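Local coordinates for organic hydroperoxide resistance protein (Elizabethkingia anophelis NUHP1, PDB 6D9N) that probably protects the cell by reducing organic hydroperoxides to the less toxic alcohols, using a thiol-based mechanism, at residues 60-65 / 129-134. Residues are numbered along the deposited sequence; the frame is centred on the assembly and turned at random.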
loop_
_atom_site.group_PDB
_atom_site.type_symbol
_atom_site.label_atom_id
_atom_site.label_comp_id
_atom_site.label_asym_id
_atom_site.label_seq_id
_atom_site.Cartn_x
_atom_site.Cartn_y
_atom_site.Cartn_z
ATOM N N ALA B 60 -1.387 3.237 -6.185
ATOM C CA ALA B 60 -2.798 3.586 -6.095
ATOM C C ALA B 60 -3.169 3.988 -4.669
ATOM O O ALA B 60 -3.825 5.026 -4.437
ATOM C CB ALA B 60 -3.636 2.411 -6.580
ATOM N N GLY B 61 -2.739 3.180 -3.694
ATOM C CA GLY B 61 -3.061 3.478 -2.309
ATOM C C GLY B 61 -2.416 4.765 -1.826
ATOM O O GLY B 61 -3.044 5.531 -1.089
ATOM N N TYR B 62 -1.142 4.987 -2.174
ATOM C CA TYR B 62 -0.462 6.177 -1.680
ATOM C C TYR B 62 -1.077 7.435 -2.301
ATOM O O TYR B 62 -1.329 8.437 -1.611
ATOM C CB TYR B 62 1.035 6.080 -1.957
ATOM C CG TYR B 62 1.922 6.875 -1.003
ATOM C CD1 TYR B 62 3.269 6.504 -0.830
ATOM C CD2 TYR B 62 1.462 8.002 -0.297
ATOM C CE1 TYR B 62 4.106 7.203 0.025
ATOM C CE2 TYR B 62 2.302 8.697 0.580
ATOM C CZ TYR B 62 3.614 8.306 0.707
ATOM O OH TYR B 62 4.492 8.995 1.528
ATOM N N SER B 63 -1.306 7.426 -3.613
ATOM C CA SER B 63 -1.927 8.590 -4.242
ATOM C C SER B 63 -3.282 8.888 -3.614
ATOM O O SER B 63 -3.568 10.051 -3.317
ATOM C CB SER B 63 -2.026 8.418 -5.754
ATOM O OG SER B 63 -2.913 7.389 -6.121
ATOM N N ALA B 64 -4.090 7.857 -3.346
ATOM C CA ALA B 64 -5.380 8.079 -2.708
ATOM C C ALA B 64 -5.243 8.535 -1.255
ATOM O O ALA B 64 -5.987 9.424 -0.809
ATOM C CB ALA B 64 -6.199 6.795 -2.795
ATOM N N CYS B 65 -4.326 7.945 -0.491
ATOM C CA CYS B 65 -4.103 8.358 0.889
ATOM C C CYS B 65 -3.700 9.821 0.940
ATOM O O CYS B 65 -4.229 10.620 1.731
ATOM C CB CYS B 65 -2.974 7.482 1.482
ATOM S SG CYS B 65 -2.611 7.866 3.236
ATOM N N CYS B 129 -1.260 11.749 6.282
ATOM C CA CYS B 129 -1.335 10.524 5.481
ATOM C C CYS B 129 -0.659 9.331 6.166
ATOM O O CYS B 129 0.572 9.352 6.369
ATOM C CB CYS B 129 -0.646 10.833 4.150
ATOM S SG CYS B 129 -0.425 9.480 3.017
ATOM N N PRO B 130 -1.384 8.249 6.448
ATOM C CA PRO B 130 -0.702 7.089 7.052
ATOM C C PRO B 130 0.392 6.474 6.210
ATOM O O PRO B 130 1.337 5.933 6.799
ATOM C CB PRO B 130 -1.842 6.091 7.305
ATOM C CG PRO B 130 -2.985 6.989 7.594
ATOM C CD PRO B 130 -2.823 8.182 6.649
ATOM N N TYR B 131 0.316 6.532 4.884
ATOM C CA TYR B 131 1.385 5.931 4.091
ATOM C C TYR B 131 2.673 6.711 4.266
ATOM O O TYR B 131 3.770 6.115 4.288
ATOM C CB TYR B 131 1.048 5.914 2.615
ATOM C CG TYR B 131 0.113 4.819 2.099
ATOM C CD1 TYR B 131 0.476 4.056 1.008
ATOM C CD2 TYR B 131 -1.139 4.594 2.663
ATOM C CE1 TYR B 131 -0.378 3.072 0.473
ATOM C CE2 TYR B 131 -2.010 3.640 2.159
ATOM C CZ TYR B 131 -1.639 2.897 1.036
ATOM O OH TYR B 131 -2.494 1.960 0.482
ATOM N N SER B 132 2.570 8.051 4.388
ATOM C CA SER B 132 3.754 8.854 4.676
ATOM C C SER B 132 4.326 8.527 6.039
ATOM O O SER B 132 5.546 8.396 6.191
ATOM C CB SER B 132 3.427 10.345 4.599
ATOM O OG SER B 132 3.108 10.705 3.275
ATOM N N ASN B 133 3.471 8.426 7.066
ATOM C CA ASN B 133 3.979 8.059 8.380
ATOM C C ASN B 133 4.577 6.663 8.391
ATOM O O ASN B 133 5.558 6.429 9.096
ATOM C CB ASN B 133 2.859 8.203 9.411
ATOM C CG ASN B 133 2.491 9.661 9.617
ATOM O OD1 ASN B 133 3.376 10.493 9.811
ATOM N ND2 ASN B 133 1.203 9.983 9.580
ATOM N N ALA B 134 4.033 5.740 7.592
ATOM C CA ALA B 134 4.529 4.357 7.619
ATOM C C ALA B 134 5.898 4.211 6.965
ATOM O O ALA B 134 6.617 3.246 7.256
ATOM C CB ALA B 134 3.521 3.452 6.897
#
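Cys-65 and Cys-129 meet with each SG anti to its own backbone N, chi1 -179° and 174°, in one of two conformers modelled for each residue. They correspond, by family, to the probable redox-active pair of OsmC/Ohr proteins, in which the long helix 54-77 carries one cysteine and the N-cap of the short helix 130-135 the other. A disulfide between them is observed in this protein. Because both cysteines have alternate conformers, the 2.7 Å between Cys-65 SG and Cys-129 SG is doubtful. A thiocyanate ion, probably from the crystallisation liquor, lies near the Cys-65 side chain and may mark a pocket.

Aromatic side chains from both helices wall this site. The side chains of Tyr-62 and Tyr-131 run past one another in opposing senses, their rings tilted obliquely, and Tyr-131 CB makes a CH-pi contact, 3.7 Å from the centroid of the Tyr-62 ring and 14° off its normal. On its way across, the Tyr-62 ring passes Cys-129, its CE2 lying 3.7 Å from Cys-129 SG in this conformer. Cys-65 meets the other tyrosine through CB, 3.6 Å from Tyr-131 CD2.

At the edge of the Tyr-62 ring, in its plane, Ser-132 OG hydrogen-bonds to the phenol OH of Tyr-62 at 2.8 Å. The same OG is also bonded to ND1 of His-126, so two partners fix the serine hydroxyl. The Tyr-131 phenol reaches farther, across the dimer interface, to hydrogen-bond with O of Pro-54 of the second subunit. On the way the OH of Tyr-131 passes 3.2 Å from Gly-61 CA.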